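Local coordinates for protein AvrL567-A (Melampsora lini, PDB 2OPC) that acts as an avirulence protein of the flax rust fungus, probably as an effector whose recognition by matching flax resistance proteins sets off host defence, at residues Val34-Asn38 / Glu39-Met43; Gly78-Asn81 / Ser82-Gln86; Asn110-Pro113 / Asn114-Asp117. All coordinates share one frame; numbering follows the deposited sequence.

In the fold
All three contacts are turns at strand ends in this helix-free chain. Contact 1 closes the hairpin between strands 32-36 and 44-48 of the three-stranded antiparallel sheet. Contact 2 ends strand 75-81, an outermost strand of the four-stranded sheet, and contact 3 precedes strand 118-125 of that same sheet. The centre of contact 1 is about 17 Å from that of contact 2 and about 18 Å from that of contact 3; contacts 2 and 3, on opposite sides of the chain's centre, have centres about 31 Å apart. Cobalt, bound by Cys60 and His62 on strand 58-63, is about 7 Å from the side chain of Thr79 in contact 2.

Contact 1: Val34-Asn38 / Glu39-Met43; sequences VKWDN and EQMTM
CG of Asp37 sits between the backbone N and the carbonyl carbon (chi1 58°), which brings the carboxylate to Thr42 on the chain that returns from the bend. Met41 instead sets CG beside its backbone N (chi1 -63°), which carries its chain across the indole of Trp36. The aspartate grips the returning chain through both oxygens. OD2 of Asp37 accepts from Thr42 OG1 at 2.6 Å, on the syn side of the carboxylate, while OD1 of Asp37 takes the backbone N of Thr42 at 3.0 Å and, more weakly, that of Met43. Next to it along the backbone, Asp37 N donates to Met43 O at 3.1 Å. A short side chain with two acceptors thus suits position 37, and the hydroxyl of Thr42 supplies a donor matched to it.

At the tip, residues 38 to 41 form a type I beta turn, closed by Met41 N to Asn38 O (2.9 Å). OD1 of Asn38 also accepts from Gln40 N at 3.0 Å, tying down a second N-H of the turn. Alongside the turn, CG of Met41 rests over the five-membered ring of Trp36, 3.6 Å from its centroid, a CH-pi contact; Met41 SD follows at 4.0 Å from the same centroid, a Met-aromatic contact. Phe18 stacks with the indole, and Trp36 NE1 is hydrogen-bonded to Tyr19 O.

With the Thr42 hydroxyl and N-H bonded to it, and weaker N-H bonds from Met43 and Asn38, the Asp37 carboxylate is probably favoured as the anion, a polar clasp beside the sulfur-on-indole packing.

Contact 2: Gly78-Asn81 / Ser82-Gln86; sequences GTVN and SNMDQ
Asn81 and Met84 carry the polar part of this turn, the type I beta turn that ends strand 75-81. Its closing bond runs from Met84 N to Asn81 O at 3.1 Å, the donor standing well above the carbonyl plane. The side chain of Asn81 supplies a second acceptor: OD1 of Asn81 accepts a hydrogen bond from Asn83 N at 2.8 Å, in the carbonyl plane and on a lone pair. Asparagine fits here because its short amide, with CG set between backbone N and carbonyl carbon (chi1 64°), bends forward to the N-H two residues on. A weak third bond runs from Asn81 N to Met84 SD at 3.6 Å.

The packing belongs to Met84. Its chain is extended throughout (chi2 175°, chi3 169°) and runs back along the strand, crossing the side chains of Asn81 and Val80 at about a right angle. SD of Met84 lies 3.7 Å from Val80 CB, and the methyl CE of Met84 3.8 Å from Asn81 ND2. A long thioether can pack on Val80 while its sulfur weakly accepts from Asn81 N.

Strand 58-63 flanks this strand end, with Val80 against Phe59 and Val61. Ser82 OG is hydrogen-bonded to Leu57 N, and Ser82 also touches Trp48 of strand 44-48, in the other sheet.

Contact 3: Asn110-Pro113 / Asn114-Asp117; sequences NDIP and NFPD
An Asx turn at Asn110 runs directly into a type II beta turn from Ile112 to Phe115, and the two together make a compact surface loop whose arms Asn110 draws together. The amide of Asn110 works at both ends. Its OD1 accepts from the backbone N of Ile112 at 2.9 Å, in the carbonyl plane and on a lone pair, an almost straight bond (170° at the hydrogen) that defines the Asx turn. Its ND2 reaches across to Pro116 O at 3.1 Å, with that oxygen lying in the amide plane. With CG anti to the backbone N (chi1 -157°) the amide projects across the loop, and the bonds at its O and N hold its rotation about CB-CG. Close to the amide, CB of Phe115 sits 3.5 Å from Asn110 ND2.

The type II turn places Pro113 and Asn114 at its corners. Proline is suited to the first, whose backbone phi is near its own fixed value; asparagine tolerates the second, where phi is positive (89°). The ring of Phe115 then folds back, with CD2 at its edge only 3.0 Å from Pro113 O. Ile112 lies alongside the ring, pointing the same way, and CG2 of Ile112 is 4.0 Å from Phe115 CD2.

A water links the arms again: it accepts from Asn110 N and donates to Phe115 O (2.7 Å) and to Asp117 OD1 (2.6 Å). These bonds join the start of the loop to its exit.

The loop is a surface feature leading straight into strand 118-125. Next to that strand in the four-stranded sheet lies strand 16-19, whose Arg17 forms a salt bridge with Asp111, while Arg20 just beyond it shares a backbone hydrogen bond with Asp117.

Contact 1: Val34-Asn38 / Glu39-Met43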
ATOM      1  N   VAL A  34      -7.073   2.646   0.831  1.00 27.87           N
ATOM      2  CA  VAL A  34      -6.370   1.510   1.427  1.00 27.81           C
ATOM      3  C   VAL A  34      -6.886   1.248   2.829  1.00 28.59           C
ATOM      4  O   VAL A  34      -7.072   2.211   3.586  1.00 28.87           O
ATOM      5  CB  VAL A  34      -4.833   1.765   1.498  1.00 28.78           C
ATOM      6  CG1 VAL A  34      -4.066   0.477   1.829  1.00 30.98           C
ATOM      7  CG2 VAL A  34      -4.317   2.350   0.196  1.00 29.16           C
ATOM      8  N   LYS A  35      -7.082  -0.021   3.188  1.00 27.58           N
ATOM      9  CA  LYS A  35      -7.403  -0.372   4.584  1.00 27.87           C
ATOM     10  C   LYS A  35      -6.656  -1.666   4.900  1.00 27.96           C
ATOM     11  O   LYS A  35      -6.042  -2.259   4.011  1.00 28.21           O
ATOM     12  CB  LYS A  35      -8.928  -0.568   4.793  1.00 28.69           C
ATOM     13  CG  LYS A  35      -9.470  -1.829   4.114  1.00 27.95           C
ATOM     14  CD  LYS A  35     -10.925  -2.053   4.478  1.00 29.10           C
ATOM     15  CE  LYS A  35     -11.420  -3.360   3.855  1.00 29.79           C
ATOM     16  NZ  LYS A  35     -12.826  -3.664   4.318  1.00 32.57           N
ATOM     17  N   TRP A  36      -6.718  -2.112   6.152  1.00 27.78           N
ATOM     18  CA  TRP A  36      -6.132  -3.393   6.492  1.00 27.36           C
ATOM     19  C   TRP A  36      -7.093  -4.531   6.266  1.00 29.04           C
ATOM     20  O   TRP A  36      -8.305  -4.381   6.397  1.00 28.78           O
ATOM     21  CB  TRP A  36      -5.672  -3.406   7.968  1.00 28.39           C
ATOM     22  CG  TRP A  36      -4.477  -2.563   8.226  1.00 29.43           C
ATOM     23  CD1 TRP A  36      -4.407  -1.393   8.953  1.00 28.42           C
ATOM     24  CD2 TRP A  36      -3.152  -2.862   7.814  1.00 31.86           C
ATOM     25  NE1 TRP A  36      -3.123  -0.913   8.975  1.00 29.93           N
ATOM     26  CE2 TRP A  36      -2.323  -1.809   8.295  1.00 31.72           C
ATOM     27  CE3 TRP A  36      -2.579  -3.913   7.066  1.00 34.57           C
ATOM     28  CZ2 TRP A  36      -0.938  -1.799   8.078  1.00 33.63           C
ATOM     29  CZ3 TRP A  36      -1.205  -3.893   6.836  1.00 34.12           C
ATOM     30  CH2 TRP A  36      -0.400  -2.830   7.334  1.00 32.25           C
ATOM     31  N   ASP A  37      -6.532  -5.722   6.025  1.00 28.00           N
ATOM     32  CA  ASP A  37      -7.361  -6.893   5.785  1.00 29.29           C
ATOM     33  C   ASP A  37      -8.172  -7.285   6.980  1.00 29.48           C
ATOM     34  O   ASP A  37      -9.360  -7.640   6.842  1.00 31.35           O
ATOM     35  CB  ASP A  37      -6.515  -8.057   5.219  1.00 28.85           C
ATOM     36  CG  ASP A  37      -5.337  -8.469   6.130  1.00 29.83           C
ATOM     37  OD1 ASP A  37      -4.845  -7.697   6.972  1.00 28.52           O
ATOM     38  OD2 ASP A  37      -4.892  -9.630   5.993  1.00 32.15           O
ATOM     39  N   ASN A  38      -7.545  -7.219   8.146  1.00 27.73           N
ATOM     40  CA  ASN A  38      -8.175  -7.556   9.431  1.00 28.48           C
ATOM     41  C   ASN A  38      -7.274  -7.103  10.583  1.00 29.46           C
ATOM     42  O   ASN A  38      -6.255  -6.413  10.375  1.00 27.89           O
ATOM     43  CB  ASN A  38      -8.492  -9.063   9.514  1.00 30.31           C
ATOM     44  CG  ASN A  38      -7.275  -9.906   9.283  1.00 32.34           C
ATOM     45  OD1 ASN A  38      -6.222  -9.685   9.872  1.00 32.71           O
ATOM     46  ND2 ASN A  38      -7.398 -10.875   8.365  1.00 37.49           N
ATOM     47  N   GLU A  39      -7.651  -7.426  11.812  1.00 29.71           N
ATOM     48  CA  GLU A  39      -6.934  -6.912  12.964  1.00 29.94           C
ATOM     49  C   GLU A  39      -5.494  -7.381  13.061  1.00 30.03           C
ATOM     50  O   GLU A  39      -4.684  -6.777  13.688  1.00 30.08           O
ATOM     51  CB  GLU A  39      -7.687  -7.169  14.281  1.00 31.63           C
ATOM     52  CG  GLU A  39      -7.540  -8.545  14.820  1.00 35.53           C
ATOM     53  CD  GLU A  39      -7.461  -8.613  16.353  1.00 41.16           C
ATOM     54  OE1 GLU A  39      -8.161  -7.811  16.964  1.00 44.28           O
ATOM     55  OE2 GLU A  39      -6.711  -9.450  16.897  1.00 41.07           O
ATOM     56  N   GLN A  40      -5.198  -8.447  12.351  1.00 30.83           N
ATOM     57  CA  GLN A  40      -3.865  -8.959  12.268  1.00 31.61           C
ATOM     58  C   GLN A  40      -2.951  -8.129  11.321  1.00 31.44           C
ATOM     59  O   GLN A  40      -1.768  -8.144  11.405  1.00 32.61           O
ATOM     60  CB  GLN A  40      -3.911 -10.469  11.894  1.00 32.50           C
ATOM     61  CG  GLN A  40      -5.058 -11.313  12.566  1.00 31.95           C
ATOM     62  CD  GLN A  40      -5.508 -12.587  11.795  1.00 32.91           C
ATOM     63  OE1 GLN A  40      -4.861 -13.031  10.822  1.00 26.59           O
ATOM     64  NE2 GLN A  40      -6.637 -13.182  12.236  1.00 32.67           N
ATOM     65  N   MET A  41      -3.558  -7.352  10.441  1.00 28.51           N
ATOM     66  CA  MET A  41      -2.835  -6.418   9.621  1.00 29.09           C
ATOM     67  C   MET A  41      -1.755  -7.057   8.779  1.00 29.53           C
ATOM     68  O   MET A  41      -0.678  -6.575   8.707  1.00 32.75           O
ATOM     69  CB  MET A  41      -2.279  -5.249  10.445  1.00 29.73           C
ATOM     70  CG  MET A  41      -3.363  -4.414  11.103  1.00 26.58           C
ATOM     71  SD  MET A  41      -2.716  -3.136  12.160  1.00 29.41           S
ATOM     72  CE  MET A  41      -2.192  -4.134  13.536  1.00 33.13           C
ATOM     73  N   THR A  42      -2.114  -8.135   8.112  1.00 26.31           N
ATOM     74  CA  THR A  42      -1.131  -8.915   7.358  1.00 26.01           C
ATOM     75  C   THR A  42      -0.955  -8.363   5.965  1.00 25.50           C
ATOM     76  O   THR A  42       0.056  -8.602   5.320  1.00 26.90           O
ATOM     77  CB  THR A  42      -1.423 -10.458   7.275  1.00 24.56           C
ATOM     78  OG1 THR A  42      -2.512 -10.665   6.360  1.00 29.89           O
ATOM     79  CG2 THR A  42      -1.786 -11.040   8.628  1.00 24.80           C
ATOM     80  N   MET A  43      -1.937  -7.640   5.465  1.00 26.90           N
ATOM     81  CA  MET A  43      -1.793  -7.041   4.136  1.00 29.99           C
ATOM     82  C   MET A  43      -2.782  -5.912   3.953  1.00 29.37           C
ATOM     83  O   MET A  43      -3.887  -5.955   4.500  1.00 28.94           O
ATOM     84  CB  MET A  43      -2.026  -8.052   3.038  1.00 31.88           C
ATOM     85  CG  MET A  43      -3.459  -8.525   2.982  1.00 32.82           C
ATOM     86  SD  MET A  43      -3.755  -9.742   1.697  1.00 37.73           S
ATOM     87  CE  MET A  43      -2.942 -11.139   2.429  1.00 37.82           C
TER

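Contact 2: Gly78-Asn81 / Ser82-Gln86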
ATOM      1  N   GLY A  78       2.535  -5.741  -5.729  1.00 28.58           N
ATOM      2  CA  GLY A  78       1.676  -6.210  -6.792  1.00 28.28           C
ATOM      3  C   GLY A  78       1.015  -5.013  -7.453  1.00 28.92           C
ATOM      4  O   GLY A  78       1.535  -3.897  -7.343  1.00 29.19           O
ATOM      5  N   THR A  79      -0.066  -5.248  -8.183  1.00 27.69           N
ATOM      6  CA  THR A  79      -0.728  -4.161  -8.911  1.00 28.53           C
ATOM      7  C   THR A  79      -2.164  -3.975  -8.494  1.00 28.79           C
ATOM      8  O   THR A  79      -2.818  -4.914  -7.974  1.00 28.12           O
ATOM      9  CB  THR A  79      -0.701  -4.402 -10.434  1.00 29.49           C
ATOM     10  OG1 THR A  79      -1.440  -5.583 -10.728  1.00 29.97           O
ATOM     11  CG2 THR A  79       0.716  -4.539 -10.952  1.00 29.07           C
ATOM     12  N   VAL A  80      -2.644  -2.759  -8.711  1.00 27.46           N
ATOM     13  CA  VAL A  80      -4.068  -2.460  -8.555  1.00 28.38           C
ATOM     14  C   VAL A  80      -4.565  -1.787  -9.809  1.00 27.61           C
ATOM     15  O   VAL A  80      -3.767  -1.389 -10.661  1.00 28.00           O
ATOM     16  CB  VAL A  80      -4.312  -1.576  -7.326  1.00 28.93           C
ATOM     17  CG1 VAL A  80      -3.931  -2.336  -6.021  1.00 30.40           C
ATOM     18  CG2 VAL A  80      -3.525  -0.254  -7.418  1.00 30.54           C
ATOM     19  N   ASN A  81      -5.886  -1.723  -9.982  1.00 27.71           N
ATOM     20  CA  ASN A  81      -6.425  -1.210 -11.235  1.00 27.63           C
ATOM     21  C   ASN A  81      -7.782  -0.578 -11.025  1.00 27.88           C
ATOM     22  O   ASN A  81      -8.415  -0.737  -9.983  1.00 27.95           O
ATOM     23  CB  ASN A  81      -6.445  -2.355 -12.259  1.00 28.62           C
ATOM     24  CG  ASN A  81      -7.383  -3.499 -11.849  1.00 29.97           C
ATOM     25  OD1 ASN A  81      -8.593  -3.316 -11.775  1.00 32.62           O
ATOM     26  ND2 ASN A  81      -6.817  -4.685 -11.553  1.00 31.14           N
ATOM     27  N   SER A  82      -8.226   0.132 -12.049  1.00 27.74           N
ATOM     28  CA  SER A  82      -9.470   0.876 -11.968  1.00 28.41           C
ATOM     29  C   SER A  82     -10.711  -0.021 -12.028  1.00 29.38           C
ATOM     30  O   SER A  82     -11.823   0.482 -11.853  1.00 29.93           O
ATOM     31  CB  SER A  82      -9.504   1.962 -13.050  1.00 28.86           C
ATOM     32  OG  SER A  82      -9.286   1.437 -14.336  1.00 29.92           O
ATOM     33  N   ASN A  83     -10.537  -1.324 -12.223  1.00 28.72           N
ATOM     34  CA  ASN A  83     -11.695  -2.222 -12.124  1.00 29.70           C
ATOM     35  C   ASN A  83     -11.917  -2.698 -10.700  1.00 29.56           C
ATOM     36  O   ASN A  83     -12.873  -3.415 -10.419  1.00 30.81           O
ATOM     37  CB  ASN A  83     -11.620  -3.412 -13.104  1.00 30.04           C
ATOM     38  CG  ASN A  83     -11.853  -2.993 -14.516  1.00 32.68           C
ATOM     39  OD1 ASN A  83     -12.463  -1.962 -14.783  1.00 33.98           O
ATOM     40  ND2 ASN A  83     -11.373  -3.801 -15.442  1.00 39.02           N
ATOM     41  N   MET A  84     -11.082  -2.232  -9.762  1.00 28.13           N
ATOM     42  CA  MET A  84     -11.265  -2.550  -8.346  1.00 28.88           C
ATOM     43  C   MET A  84     -12.175  -1.528  -7.659  1.00 28.20           C
ATOM     44  O   MET A  84     -11.913  -1.089  -6.525  1.00 29.05           O
ATOM     45  CB  MET A  84      -9.885  -2.572  -7.646  1.00 29.52           C
ATOM     46  CG  MET A  84      -9.041  -3.722  -8.132  1.00 28.85           C
ATOM     47  SD  MET A  84      -7.411  -3.597  -7.379  1.00 31.43           S
ATOM     48  CE  MET A  84      -6.714  -5.188  -7.795  1.00 32.91           C
ATOM     49  N   ASP A  85     -13.261  -1.170  -8.311  1.00 27.05           N
ATOM     50  CA  ASP A  85     -14.108  -0.082  -7.823  1.00 27.44           C
ATOM     51  C   ASP A  85     -15.313  -0.546  -7.008  1.00 28.01           C
ATOM     52  O   ASP A  85     -15.948   0.290  -6.324  1.00 29.89           O
ATOM     53  CB  ASP A  85     -14.579   0.808  -8.999  1.00 27.84           C
ATOM     54  CG  ASP A  85     -15.250   0.030 -10.146  1.00 29.89           C
ATOM     55  OD1 ASP A  85     -15.197  -1.206 -10.125  1.00 32.22           O
ATOM     56  OD2 ASP A  85     -15.783   0.683 -11.086  1.00 33.33           O
ATOM     57  N   GLN A  86     -15.656  -1.841  -7.054  1.00 28.11           N
ATOM     58  CA  GLN A  86     -16.860  -2.332  -6.380  1.00 28.80           C
ATOM     59  C   GLN A  86     -16.573  -3.122  -5.115  1.00 29.66           C
ATOM     60  O   GLN A  86     -17.452  -3.251  -4.249  1.00 31.47           O
ATOM     61  CB  GLN A  86     -17.681  -3.216  -7.329  1.00 28.96           C
ATOM     62  CG  GLN A  86     -18.219  -2.440  -8.533  1.00 30.21           C
ATOM     63  CD  GLN A  86     -19.424  -1.524  -8.215  1.00 36.31           C
ATOM     64  OE1 GLN A  86     -19.902  -1.427  -7.069  1.00 37.65           O
ATOM     65  NE2 GLN A  86     -19.940  -0.874  -9.261  1.00 37.94           N
TER

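Contact 3: Asn110-Pro113 / Asn114-Asp117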
ATOM      1  N   ASN A 110       7.434   4.497  14.733  1.00 31.79           N
ATOM      2  CA  ASN A 110       6.879   5.830  14.904  1.00 31.82           C
ATOM      3  C   ASN A 110       7.952   6.823  15.345  1.00 33.61           C
ATOM      4  O   ASN A 110       8.922   6.504  16.093  1.00 33.14           O
ATOM      5  CB  ASN A 110       5.708   5.795  15.890  1.00 31.74           C
ATOM      6  CG  ASN A 110       4.756   6.960  15.712  1.00 30.95           C
ATOM      7  OD1 ASN A 110       5.088   8.102  16.039  1.00 29.91           O
ATOM      8  ND2 ASN A 110       3.550   6.674  15.222  1.00 31.31           N
ATOM      9  N   ASP A 111       7.778   8.037  14.864  1.00 34.38           N
ATOM     10  CA  ASP A 111       8.662   9.119  15.262  1.00 35.31           C
ATOM     11  C   ASP A 111       8.589   9.379  16.763  1.00 35.48           C
ATOM     12  O   ASP A 111       9.567   9.801  17.386  1.00 35.80           O
ATOM     13  CB  ASP A 111       8.317  10.383  14.471  1.00 35.87           C
ATOM     14  CG  ASP A 111       8.630  10.242  13.009  1.00 38.68           C
ATOM     15  OD1 ASP A 111       7.873  10.807  12.184  1.00 42.44           O
ATOM     16  OD2 ASP A 111       9.631   9.558  12.682  1.00 41.02           O
ATOM     17  N   ILE A 112       7.429   9.109  17.347  1.00 34.52           N
ATOM     18  CA  ILE A 112       7.285   9.243  18.787  1.00 33.99           C
ATOM     19  C   ILE A 112       7.123   7.851  19.407  1.00 32.74           C
ATOM     20  O   ILE A 112       6.211   7.126  19.032  1.00 31.68           O
ATOM     21  CB  ILE A 112       6.063  10.132  19.162  1.00 34.48           C
ATOM     22  CG1 ILE A 112       6.103  11.478  18.422  1.00 34.70           C
ATOM     23  CG2 ILE A 112       5.978  10.321  20.673  1.00 33.77           C
ATOM     24  CD1 ILE A 112       5.029  12.472  18.858  1.00 34.81           C
ATOM     25  N   PRO A 113       7.969   7.491  20.400  1.00 31.87           N
ATOM     26  CA  PRO A 113       7.711   6.187  21.034  1.00 32.22           C
ATOM     27  C   PRO A 113       6.268   6.133  21.515  1.00 32.07           C
ATOM     28  O   PRO A 113       5.595   7.170  21.613  1.00 33.38           O
ATOM     29  CB  PRO A 113       8.684   6.156  22.214  1.00 33.23           C
ATOM     30  CG  PRO A 113       9.087   7.621  22.406  1.00 33.51           C
ATOM     31  CD  PRO A 113       9.122   8.161  21.013  1.00 33.47           C
ATOM     32  N   ASN A 114       5.784   4.913  21.722  1.00 29.44           N
ATOM     33  CA  ASN A 114       4.481   4.625  22.303  1.00 30.30           C
ATOM     34  C   ASN A 114       3.364   4.530  21.301  1.00 29.72           C
ATOM     35  O   ASN A 114       2.245   4.193  21.704  1.00 31.73           O
ATOM     36  CB  ASN A 114       4.090   5.611  23.447  1.00 29.27           C
ATOM     37  CG  ASN A 114       4.963   5.477  24.678  1.00 31.69           C
ATOM     38  OD1 ASN A 114       5.777   6.350  24.992  1.00 35.67           O
ATOM     39  ND2 ASN A 114       4.789   4.403  25.391  1.00 29.56           N
ATOM     40  N   PHE A 115       3.665   4.781  20.008  1.00 29.12           N
ATOM     41  CA  PHE A 115       2.690   4.825  18.943  1.00 30.13           C
ATOM     42  C   PHE A 115       3.001   3.781  17.827  1.00 28.87           C
ATOM     43  O   PHE A 115       4.083   3.193  17.836  1.00 27.39           O
ATOM     44  CB  PHE A 115       2.478   6.296  18.527  1.00 31.70           C
ATOM     45  CG  PHE A 115       1.970   7.159  19.665  1.00 33.87           C
ATOM     46  CD1 PHE A 115       0.597   7.296  19.899  1.00 36.61           C
ATOM     47  CD2 PHE A 115       2.860   7.788  20.537  1.00 33.78           C
ATOM     48  CE1 PHE A 115       0.130   8.070  20.979  1.00 35.13           C
ATOM     49  CE2 PHE A 115       2.398   8.562  21.613  1.00 35.79           C
ATOM     50  CZ  PHE A 115       1.034   8.696  21.832  1.00 34.66           C
ATOM     51  N   PRO A 116       2.001   3.394  17.020  1.00 29.59           N
ATOM     52  CA  PRO A 116       2.191   2.280  16.101  1.00 28.94           C
ATOM     53  C   PRO A 116       3.291   2.512  15.057  1.00 28.41           C
ATOM     54  O   PRO A 116       3.593   3.622  14.665  1.00 28.65           O
ATOM     55  CB  PRO A 116       0.819   2.156  15.403  1.00 30.64           C
ATOM     56  CG  PRO A 116      -0.122   2.655  16.402  1.00 32.19           C
ATOM     57  CD  PRO A 116       0.595   3.849  17.037  1.00 31.13           C
ATOM     58  N   ASP A 117       3.835   1.420  14.576  1.00 27.55           N
ATOM     59  CA  ASP A 117       4.707   1.472  13.397  1.00 28.71           C
ATOM     60  C   ASP A 117       3.880   1.839  12.161  1.00 29.47           C
ATOM     61  O   ASP A 117       2.665   1.844  12.209  1.00 30.33           O
ATOM     62  CB  ASP A 117       5.202   0.101  13.059  1.00 28.93           C
ATOM     63  CG  ASP A 117       6.065  -0.480  14.043  1.00 29.49           C
ATOM     64  OD1 ASP A 117       6.632   0.297  14.907  1.00 30.49           O
ATOM     65  OD2 ASP A 117       6.197  -1.765  13.924  1.00 30.06           O
TER
HETATM   66  O   HOH W   1       6.288   2.335  16.550  1.00 24.42           O